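Local coordinates for methyl-coenzyme M reductase gamma subunit (Methermicoccus shengliensis DSM 18856, PDB 7NKG), which forms part of methyl-coenzyme M reductase, which probably makes methane from methyl-coenzyme M and coenzyme B, and helps line the pocket of its factor 430, at residues 9-14 / 224-229; 13-18 / 214-219; 20-25 / 106-111; 24-29 / 140-145. All coordinates share one frame; numbering follows the deposited sequence.

Contact 1 of 4, residues 9-14 / 224-229; sequences PGNTSV and RSDSEV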
# COMPACT_ATOMS: atom_id res chain seq x y z
N PRO C 9 -23.83 -5.72 40.97
CA PRO C 9 -24.02 -6.85 41.91
C PRO C 9 -22.97 -6.84 43.04
O PRO C 9 -22.17 -5.91 43.14
CB PRO C 9 -23.85 -8.06 40.99
CG PRO C 9 -22.82 -7.60 40.01
CD PRO C 9 -23.14 -6.16 39.74
N GLY C 10 -22.98 -7.88 43.88
CA GLY C 10 -22.00 -8.01 44.96
C GLY C 10 -22.53 -7.58 46.31
O GLY C 10 -23.44 -6.76 46.39
N ASN C 11 -21.94 -8.15 47.38
CA ASN C 11 -22.37 -7.88 48.75
C ASN C 11 -21.23 -7.47 49.70
O ASN C 11 -21.49 -7.30 50.90
CB ASN C 11 -23.08 -9.12 49.31
CG ASN C 11 -22.22 -10.35 49.41
OD1 ASN C 11 -21.07 -10.39 48.97
ND2 ASN C 11 -22.75 -11.40 50.03
N THR C 12 -19.99 -7.34 49.21
CA THR C 12 -18.87 -6.93 50.08
C THR C 12 -18.87 -5.40 50.25
O THR C 12 -19.57 -4.70 49.51
CB THR C 12 -17.53 -7.42 49.49
OG1 THR C 12 -17.25 -6.70 48.29
CG2 THR C 12 -17.48 -8.93 49.28
N SER C 13 -18.01 -4.87 51.17
CA SER C 13 -17.87 -3.42 51.34
C SER C 13 -17.46 -2.76 50.01
O SER C 13 -17.94 -1.68 49.70
CB SER C 13 -16.82 -3.11 52.40
OG SER C 13 -15.54 -3.60 51.98
N VAL C 14 -16.61 -3.43 49.20
CA VAL C 14 -16.18 -2.90 47.92
C VAL C 14 -17.39 -2.70 46.99
O VAL C 14 -17.52 -1.64 46.39
CB VAL C 14 -15.13 -3.82 47.26
CG1 VAL C 14 -14.81 -3.37 45.83
CG2 VAL C 14 -13.85 -3.87 48.09
N ARG C 224 -12.01 -12.47 44.45
CA ARG C 224 -12.48 -13.85 44.46
C ARG C 224 -13.65 -14.06 45.46
O ARG C 224 -14.51 -14.91 45.21
CB ARG C 224 -11.32 -14.77 44.88
CG ARG C 224 -11.50 -16.25 44.62
CD ARG C 224 -10.45 -17.03 45.38
NE ARG C 224 -9.09 -16.82 44.87
CZ ARG C 224 -8.54 -17.47 43.84
NH1 ARG C 224 -9.26 -18.34 43.13
NH2 ARG C 224 -7.29 -17.23 43.48
N SER C 225 -13.67 -13.31 46.57
CA SER C 225 -14.70 -13.46 47.60
C SER C 225 -16.07 -12.88 47.23
O SER C 225 -17.04 -13.21 47.91
CB SER C 225 -14.23 -12.85 48.91
OG SER C 225 -14.31 -11.43 48.92
N ASP C 226 -16.15 -11.96 46.23
CA ASP C 226 -17.44 -11.38 45.87
C ASP C 226 -18.02 -12.21 44.73
O ASP C 226 -17.96 -11.83 43.56
CB ASP C 226 -17.31 -9.88 45.51
CG ASP C 226 -18.49 -9.03 45.93
OD1 ASP C 226 -19.57 -9.61 46.20
OD2 ASP C 226 -18.33 -7.81 46.04
N SER C 227 -18.55 -13.38 45.11
CA SER C 227 -19.08 -14.38 44.17
C SER C 227 -20.01 -13.81 43.08
O SER C 227 -19.88 -14.20 41.93
CB SER C 227 -19.81 -15.48 44.94
OG SER C 227 -18.99 -15.97 45.98
N GLU C 228 -20.95 -12.92 43.44
CA GLU C 228 -21.90 -12.38 42.45
C GLU C 228 -21.21 -11.56 41.38
O GLU C 228 -21.71 -11.51 40.26
CB GLU C 228 -22.96 -11.51 43.10
CG GLU C 228 -23.85 -12.24 44.10
CD GLU C 228 -24.82 -11.32 44.83
OE1 GLU C 228 -24.96 -10.14 44.42
OE2 GLU C 228 -25.44 -11.78 45.82
N VAL C 229 -20.10 -10.86 41.72
CA VAL C 229 -19.36 -10.06 40.75
C VAL C 229 -18.65 -10.98 39.77
O VAL C 229 -18.73 -10.77 38.56
CB VAL C 229 -18.38 -9.09 41.45
CG1 VAL C 229 -17.54 -8.32 40.42
CG2 VAL C 229 -19.13 -8.11 42.35

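Contact 2 of 4, residues 13-18 / 214-219; sequences SVAQNR and TIYRVD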
# COMPACT_ATOMS: atom_id res chain seq x y z
N SER C 13 -18.01 -4.87 51.17
CA SER C 13 -17.87 -3.42 51.34
C SER C 13 -17.46 -2.76 50.01
O SER C 13 -17.94 -1.68 49.70
CB SER C 13 -16.82 -3.11 52.40
OG SER C 13 -15.54 -3.60 51.98
N VAL C 14 -16.61 -3.43 49.20
CA VAL C 14 -16.18 -2.90 47.92
C VAL C 14 -17.39 -2.70 46.99
O VAL C 14 -17.52 -1.64 46.39
CB VAL C 14 -15.13 -3.82 47.26
CG1 VAL C 14 -14.81 -3.37 45.83
CG2 VAL C 14 -13.85 -3.87 48.09
N ALA C 15 -18.26 -3.70 46.88
CA ALA C 15 -19.46 -3.60 46.04
C ALA C 15 -20.40 -2.52 46.58
O ALA C 15 -20.97 -1.75 45.79
CB ALA C 15 -20.19 -4.94 45.99
N GLN C 16 -20.53 -2.43 47.91
CA GLN C 16 -21.38 -1.39 48.51
C GLN C 16 -20.84 0.01 48.20
O GLN C 16 -21.62 0.90 47.87
CB GLN C 16 -21.47 -1.59 50.02
CG GLN C 16 -22.26 -2.85 50.39
CD GLN C 16 -22.04 -3.30 51.82
OE1 GLN C 16 -21.43 -2.61 52.64
NE2 GLN C 16 -22.53 -4.49 52.14
N ASN C 17 -19.51 0.18 48.26
CA ASN C 17 -18.86 1.46 47.94
C ASN C 17 -19.00 1.78 46.46
O ASN C 17 -19.24 2.92 46.11
CB ASN C 17 -17.40 1.44 48.35
CG ASN C 17 -17.24 1.39 49.86
OD1 ASN C 17 -18.02 2.00 50.61
ND2 ASN C 17 -16.26 0.63 50.33
N ARG C 18 -18.90 0.76 45.60
CA ARG C 18 -19.09 0.96 44.15
C ARG C 18 -20.51 1.50 43.87
O ARG C 18 -20.65 2.45 43.10
CB ARG C 18 -18.85 -0.37 43.41
CG ARG C 18 -17.37 -0.64 43.27
CD ARG C 18 -17.01 -1.94 42.61
NE ARG C 18 -15.56 -2.01 42.46
CZ ARG C 18 -14.91 -2.87 41.68
NH1 ARG C 18 -15.58 -3.77 40.96
NH2 ARG C 18 -13.59 -2.84 41.61
N THR C 214 -13.31 1.25 46.65
CA THR C 214 -13.98 0.55 45.56
C THR C 214 -13.00 -0.42 44.86
O THR C 214 -13.38 -0.97 43.85
CB THR C 214 -14.55 1.57 44.55
OG1 THR C 214 -13.48 2.32 43.97
CG2 THR C 214 -15.61 2.49 45.17
N ILE C 215 -11.75 -0.62 45.36
CA ILE C 215 -10.83 -1.58 44.74
C ILE C 215 -10.83 -2.87 45.56
O ILE C 215 -10.86 -2.81 46.80
CB ILE C 215 -9.35 -1.03 44.62
CG1 ILE C 215 -8.58 -1.81 43.51
CG2 ILE C 215 -8.57 -1.09 45.97
CD1 ILE C 215 -7.23 -1.22 43.12
N TYR C 216 -10.75 -4.01 44.89
CA TYR C 216 -10.60 -5.29 45.58
C TYR C 216 -9.10 -5.53 45.79
O TYR C 216 -8.29 -5.13 44.96
CB TYR C 216 -11.16 -6.45 44.74
CG TYR C 216 -12.67 -6.46 44.62
CD1 TYR C 216 -13.47 -6.91 45.66
CD2 TYR C 216 -13.30 -6.05 43.45
CE1 TYR C 216 -14.85 -6.98 45.54
CE2 TYR C 216 -14.69 -6.07 43.33
CZ TYR C 216 -15.46 -6.53 44.38
OH TYR C 216 -16.83 -6.54 44.27
N ARG C 217 -8.74 -6.18 46.90
CA ARG C 217 -7.35 -6.55 47.17
C ARG C 217 -7.36 -7.85 47.98
O ARG C 217 -8.17 -7.98 48.90
CB ARG C 217 -6.60 -5.47 47.97
CG ARG C 217 -5.96 -4.37 47.11
CD ARG C 217 -4.98 -3.49 47.91
NE ARG C 217 -3.82 -4.23 48.42
CZ ARG C 217 -2.69 -4.47 47.75
NH1 ARG C 217 -2.55 -4.05 46.50
NH2 ARG C 217 -1.70 -5.14 48.33
N VAL C 218 -6.47 -8.77 47.65
CA VAL C 218 -6.39 -10.07 48.33
C VAL C 218 -6.15 -9.91 49.85
O VAL C 218 -6.54 -10.79 50.61
CB VAL C 218 -5.31 -10.98 47.68
CG1 VAL C 218 -3.90 -10.56 48.10
CG2 VAL C 218 -5.55 -12.45 48.01
N ASP C 219 -5.49 -8.81 50.26
CA ASP C 219 -5.19 -8.53 51.68
C ASP C 219 -6.22 -7.60 52.34
O ASP C 219 -5.95 -7.08 53.43
CB ASP C 219 -3.76 -8.01 51.84
CG ASP C 219 -3.44 -6.74 51.08
OD1 ASP C 219 -4.39 -6.13 50.52
OD2 ASP C 219 -2.25 -6.39 51.00

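Contact 3 of 4, residues 20-25 / 106-111; sequences KHMSGN and AAINHR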
# COMPACT_ATOMS: atom_id res chain seq x y z
N LYS C 20 -22.33 3.18 46.07
CA LYS C 20 -22.35 4.54 46.63
C LYS C 20 -21.81 5.54 45.59
O LYS C 20 -22.44 6.56 45.35
CB LYS C 20 -21.50 4.63 47.91
CG LYS C 20 -22.18 4.08 49.15
CD LYS C 20 -21.28 4.17 50.38
CE LYS C 20 -22.06 3.83 51.63
NZ LYS C 20 -21.19 3.85 52.83
N HIS C 21 -20.66 5.23 44.97
CA HIS C 21 -20.07 6.12 43.98
C HIS C 21 -20.98 6.25 42.76
O HIS C 21 -21.19 7.35 42.27
CB HIS C 21 -18.67 5.64 43.55
CG HIS C 21 -17.62 5.75 44.63
ND1 HIS C 21 -16.27 5.82 44.32
CD2 HIS C 21 -17.76 5.81 45.98
CE1 HIS C 21 -15.64 5.89 45.48
NE2 HIS C 21 -16.49 5.90 46.51
N MET C 22 -21.55 5.12 42.29
CA MET C 22 -22.45 5.16 41.14
C MET C 22 -23.69 6.01 41.44
O MET C 22 -24.00 6.89 40.66
CB MET C 22 -22.88 3.74 40.76
CG MET C 22 -21.76 2.94 40.09
SD MET C 22 -22.11 1.18 40.05
CE MET C 22 -22.12 0.90 38.30
N SER C 23 -24.35 5.79 42.59
CA SER C 23 -25.56 6.52 42.94
C SER C 23 -25.33 7.95 43.45
O SER C 23 -26.31 8.66 43.68
CB SER C 23 -26.34 5.74 43.99
OG SER C 23 -25.62 5.71 45.22
N GLY C 24 -24.08 8.33 43.69
CA GLY C 24 -23.78 9.64 44.25
C GLY C 24 -24.03 9.74 45.75
O GLY C 24 -24.02 10.85 46.28
N ASN C 25 -24.24 8.60 46.44
CA ASN C 25 -24.46 8.59 47.89
C ASN C 25 -23.11 8.53 48.57
O ASN C 25 -22.73 7.52 49.17
CB ASN C 25 -25.36 7.42 48.30
CG ASN C 25 -26.81 7.65 47.94
OD1 ASN C 25 -27.43 8.61 48.41
ND2 ASN C 25 -27.38 6.80 47.10
N ALA C 106 -19.51 10.22 37.39
CA ALA C 106 -19.72 11.36 36.53
C ALA C 106 -20.85 11.10 35.53
O ALA C 106 -21.73 11.94 35.38
CB ALA C 106 -18.42 11.70 35.79
N ALA C 107 -20.85 9.92 34.89
CA ALA C 107 -21.87 9.57 33.89
C ALA C 107 -23.28 9.51 34.47
O ALA C 107 -24.24 9.82 33.76
CB ALA C 107 -21.51 8.24 33.25
N ILE C 108 -23.41 9.11 35.74
CA ILE C 108 -24.73 8.99 36.36
C ILE C 108 -25.22 10.29 36.98
O ILE C 108 -26.43 10.57 36.93
CB ILE C 108 -24.73 7.82 37.40
CG1 ILE C 108 -24.50 6.46 36.71
CG2 ILE C 108 -26.06 7.80 38.20
CD1 ILE C 108 -24.04 5.35 37.65
N ASN C 109 -24.32 11.03 37.64
CA ASN C 109 -24.71 12.18 38.44
C ASN C 109 -24.47 13.56 37.84
O ASN C 109 -24.94 14.54 38.43
CB ASN C 109 -24.01 12.07 39.78
CG ASN C 109 -24.41 10.78 40.47
OD1 ASN C 109 -25.52 10.68 41.00
ND2 ASN C 109 -23.57 9.77 40.39
N HIS C 110 -23.74 13.67 36.72
CA HIS C 110 -23.48 14.98 36.12
C HIS C 110 -23.93 15.02 34.67
O HIS C 110 -23.75 14.04 33.94
CB HIS C 110 -21.99 15.31 36.24
CG HIS C 110 -21.57 15.59 37.66
ND1 HIS C 110 -21.54 16.87 38.16
CD2 HIS C 110 -21.26 14.72 38.65
CE1 HIS C 110 -21.18 16.76 39.44
NE2 HIS C 110 -21.01 15.48 39.78
N ARG C 111 -24.53 16.13 34.25
CA ARG C 111 -24.99 16.28 32.87
C ARG C 111 -23.89 16.82 31.98
O ARG C 111 -23.04 17.59 32.45
CB ARG C 111 -26.17 17.25 32.79
CG ARG C 111 -27.30 16.94 33.76
CD ARG C 111 -28.46 17.87 33.63
NE ARG C 111 -29.07 17.72 32.30
CZ ARG C 111 -29.28 18.68 31.39
NH1 ARG C 111 -28.94 19.94 31.64
NH2 ARG C 111 -29.84 18.38 30.23

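Contact 4 of 4, residues 24-29 / 140-145; sequences GNVEKL and ETEMTC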
# COMPACT_ATOMS: atom_id res chain seq x y z
N GLY C 24 -24.08 8.33 43.69
CA GLY C 24 -23.78 9.64 44.25
C GLY C 24 -24.03 9.74 45.75
O GLY C 24 -24.02 10.85 46.28
N ASN C 25 -24.24 8.60 46.44
CA ASN C 25 -24.46 8.59 47.89
C ASN C 25 -23.11 8.53 48.57
O ASN C 25 -22.73 7.52 49.17
CB ASN C 25 -25.36 7.42 48.30
CG ASN C 25 -26.81 7.65 47.94
OD1 ASN C 25 -27.43 8.61 48.41
ND2 ASN C 25 -27.38 6.80 47.10
N VAL C 26 -22.37 9.63 48.44
CA VAL C 26 -21.02 9.77 48.97
C VAL C 26 -20.99 10.87 50.04
O VAL C 26 -21.57 11.95 49.88
CB VAL C 26 -19.99 10.02 47.84
CG1 VAL C 26 -19.80 8.77 46.98
CG2 VAL C 26 -20.39 11.22 46.97
N GLU C 27 -20.29 10.58 51.13
CA GLU C 27 -20.18 11.48 52.28
C GLU C 27 -19.21 12.62 51.98
O GLU C 27 -18.19 12.40 51.34
CB GLU C 27 -19.66 10.66 53.47
CG GLU C 27 -19.69 11.37 54.81
CD GLU C 27 -19.25 10.52 55.98
OE1 GLU C 27 -19.03 9.29 55.80
OE2 GLU C 27 -19.12 11.08 57.09
N LYS C 28 -19.51 13.82 52.47
CA LYS C 28 -18.62 14.97 52.34
C LYS C 28 -17.63 14.90 53.52
O LYS C 28 -18.07 14.90 54.68
CB LYS C 28 -19.42 16.28 52.38
CG LYS C 28 -18.52 17.51 52.34
CD LYS C 28 -19.25 18.72 51.84
CE LYS C 28 -18.53 19.99 52.17
NZ LYS C 28 -19.40 21.16 51.90
N LEU C 29 -16.31 14.84 53.24
CA LEU C 29 -15.30 14.74 54.30
C LEU C 29 -14.42 15.97 54.46
O LEU C 29 -13.71 16.06 55.47
CB LEU C 29 -14.40 13.53 54.04
CG LEU C 29 -15.06 12.17 53.93
CD1 LEU C 29 -14.00 11.10 53.76
CD2 LEU C 29 -15.90 11.83 55.18
N GLU C 140 -14.09 16.99 47.50
CA GLU C 140 -14.64 17.15 48.85
C GLU C 140 -15.19 15.86 49.44
O GLU C 140 -15.27 15.75 50.67
CB GLU C 140 -15.75 18.20 48.85
CG GLU C 140 -15.25 19.61 48.59
CD GLU C 140 -16.28 20.68 48.88
OE1 GLU C 140 -17.49 20.37 48.82
OE2 GLU C 140 -15.88 21.83 49.18
N THR C 141 -15.67 14.93 48.59
CA THR C 141 -16.30 13.71 49.07
C THR C 141 -15.31 12.58 49.38
O THR C 141 -14.11 12.70 49.13
CB THR C 141 -17.39 13.26 48.07
OG1 THR C 141 -16.74 12.82 46.87
CG2 THR C 141 -18.44 14.32 47.82
N GLU C 142 -15.84 11.50 49.97
CA GLU C 142 -15.09 10.30 50.28
C GLU C 142 -14.51 9.62 49.04
O GLU C 142 -13.74 8.68 49.20
CB GLU C 142 -15.95 9.32 51.06
CG GLU C 142 -17.14 8.77 50.29
CD GLU C 142 -17.89 7.71 51.05
OE1 GLU C 142 -17.27 6.68 51.41
OE2 GLU C 142 -19.09 7.93 51.33
N MET C 143 -14.89 10.05 47.81
CA MET C 143 -14.26 9.50 46.61
C MET C 143 -12.77 9.83 46.57
O MET C 143 -12.04 9.22 45.80
CB MET C 143 -14.98 10.02 45.36
CG MET C 143 -16.41 9.54 45.29
SD MET C 143 -17.19 9.91 43.70
CE MET C 143 -17.39 11.67 43.81
N THR C 144 -12.30 10.80 47.38
CA THR C 144 -10.89 11.16 47.44
C THR C 144 -10.32 11.03 48.85
O THR C 144 -10.99 11.36 49.84
CB THR C 144 -10.72 12.62 46.93
OG1 THR C 144 -10.93 12.63 45.51
CG2 THR C 144 -9.34 13.22 47.26
N CYS C 145 -9.06 10.59 48.91
CA CYS C 145 -8.19 10.71 50.08
C CYS C 145 -7.09 11.60 49.52
O CYS C 145 -6.49 11.24 48.51
CB CYS C 145 -7.60 9.40 50.58
SG CYS C 145 -6.14 9.64 51.65
O HOH W 1 -17.60 23.17 50.94

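Contact 1 of 4, residues 9-14 / 224-229
Asp-226 reaches across to Gly-10, Asn-11 and Thr-12 where the starts of two helices meet: Asp-226 is the N-cap residue of helix 227-245, Thr-12 that of helix 13-23. The aspartate makes no capping bond to its own helix; its chi1 of -145°, off a staggered value, turns the carboxylate to the loop. Asp-226 CB lies 3.9 Å from Thr-12 CG2, and Asp-226 CG 3.5 Å from the same Thr-12 CG2. Asp-226 OD1 takes the backbone N of Asn-11 on its syn lone pair at 3.0 Å. Asp-226 OD2 accepts from Thr-12 OG1 at 2.7 Å, met tip to tip from well above the carboxylate plane, and also bonds the hydroxyl of Tyr-216. Thr-12 OG1 has a further, weak bond to Ala-15 N in the helix it caps. Glu-228 holds the next amide back: its OE1, also bonded to a polar side chain of another protein chain, accepts from Gly-10 N at 3.1 Å. Gly-10 has a positive phi of 100°, and a side chain there would run into both Asp-226 OD2 and Val-229 CG2. That methyl, Val-229 CG2, rests 3.8 Å from Pro-9 O.

Contact 2 of 4, residues 13-18 / 214-219
The Tyr-216 ring carries Val-14 CG1 over the centre of one face, 3.5 Å from the centroid and 9° off the normal, a CH-pi contact. At the ring's edge, near its plane, comes Arg-18 NH1, 3.4 Å from Tyr-216 CE2. The guanidinium of Arg-18 in turn has CE2 over one face, the two planes standing 71° apart, and Thr-214 O in plane at its edge. The side chain of Arg-18, extended from CG to NE, grips this carbonyl side-on with two nitrogens: NE at 2.8 Å and NH2 at 2.9 Å from Thr-214 O. Trp-101 adds a cation-pi contact, and NH1 bonds the backbone of another protein chain. Nearer the helix backbone, Thr-214 CG2 packs 3.8 Å from Asn-17 CB. Val-14 CG2 lies against the carbonyl of Ile-215, 3.4 Å from Ile-215 O. A leucine in place of Arg-18 would probably leave Thr-214 O without these two donors and the edge of Tyr-216 without its neighbour. Across this contact the cation thus meets a neutral carbonyl and an aromatic edge instead of a carboxylate, and the doubled grip would probably polarise the carbonyl.

Contact 3 of 4, residues 20-25 / 106-111
Ile-108 and Asn-109 close on Met-22 and Gly-24 where the C-terminal ends of helices 13-23 and 99-109 meet. Ahead of them, Ala-106 faces the other way, onto Tyr-134 of helix 128-140. Ile-108 points at Met-22 and covers its carbonyl: CG2 comes to 3.3 Å from Met-22 O. Its CG1 is anti to the carbonyl carbon (chi1 -64°), and from there CD1 reaches 3.7 Å from Met-22 CB, the two side chains crossing at a slant. Asn-109 supplies the polar part. Its ND2 gives a hydrogen bond of 2.9 Å to Met-22 O, arriving 43° above the carbonyl plane, and also bonds Tyr-105 O in its own helix. The amide therefore ties a carbonyl of each helix. OD1 lies 3.4 Å from Ser-23 O, two acceptors side by side without a bond. The same OD1 blocks Gly-24, where a CB would lie only 2.7 Å from Asn-109 OD1; phi there is positive as the chain leaves helix 13-23. A leucine in place of Asn-109 would probably leave Met-22 O without this donor and the two helix ends without their polar tie. His-110 then leaves the helix, its ring set against those of Tyr-105 and Tyr-134, and the contact ends at the asparagine amide, Asn-109 ND2 lying 3.6 Å from Gly-24 N.

Contact 4 of 4, residues 24-29 / 140-145
Lys-28 and Glu-140 lie side by side, pointing the same way, both chains extended beyond CG. Their ends form a long salt bridge, Lys-28 NZ standing 3.7 Å from Glu-140 OE1. A water closes the gap on the other oxygen, accepting from Lys-28 NZ at 2.9 Å and donating to Glu-140 OE2 at 2.8 Å; OE2 is also held by Ile-32 N and Lys-136. On the apolar side Val-26 meets two partners at different angles. The Val-26 side chain crosses that of Met-143 at about a right angle, CG1 lying 3.9 Å from Met-143 CG, and crosses Thr-141 at a slant, CG2 lying 3.8 Å from Thr-141 CG2. Leu-29 crosses Glu-142 at a slant, CD1 lying 3.7 Å from Glu-142 CA. The carboxylate of Glu-142 runs back along the loop: with CG between the backbone N and the carbonyl carbon (chi1 65°), OE2 takes Glu-27 N on its anti lone pair at 2.9 Å, in a nearly straight bond of 174°. Glu-27 OE1 lies 4.7 Å from Glu-142 OE2, and the two like charges are probably offset by Arg-212, which forms a salt bridge with each glutamate. Between the backbones, Glu-142 N bonds Glu-27 O and Leu-29 N bonds Glu-140 O. Lys-28 and Thr-141 are thus the non-hydrogen-bonded pair of a single, isolated antiparallel beta bridge, joining the loops that follow helices 13-23 and 128-140, and Thr-141 also opens a type I turn that runs to Thr-144.

In the fold
Helix 13-23 links the set: its start serves contacts 1 and 2, its end contact 3, and the loop after it contact 4. Contacts 1 and 2, with centres about 8 Å apart, share Ser-13 and Val-14 and touch where Ala-15 CB lies 3.4 Å from Asp-226 OD2. Contacts 2 and 3 lie about 17 Å apart between centres yet touch, Thr-214 CG2 packing 3.4 Å from His-21 CE1. The same imidazole reaches contact 4, His-21 CD2 lying 3.7 Å from Val-26 CG1; the centres of contacts 3 and 4 are about 11 Å apart. None of the segments supplies residues of the factor 430 pocket, although the side chain of Ile-215 in contact 2 is about 12 Å from a bound factor 430.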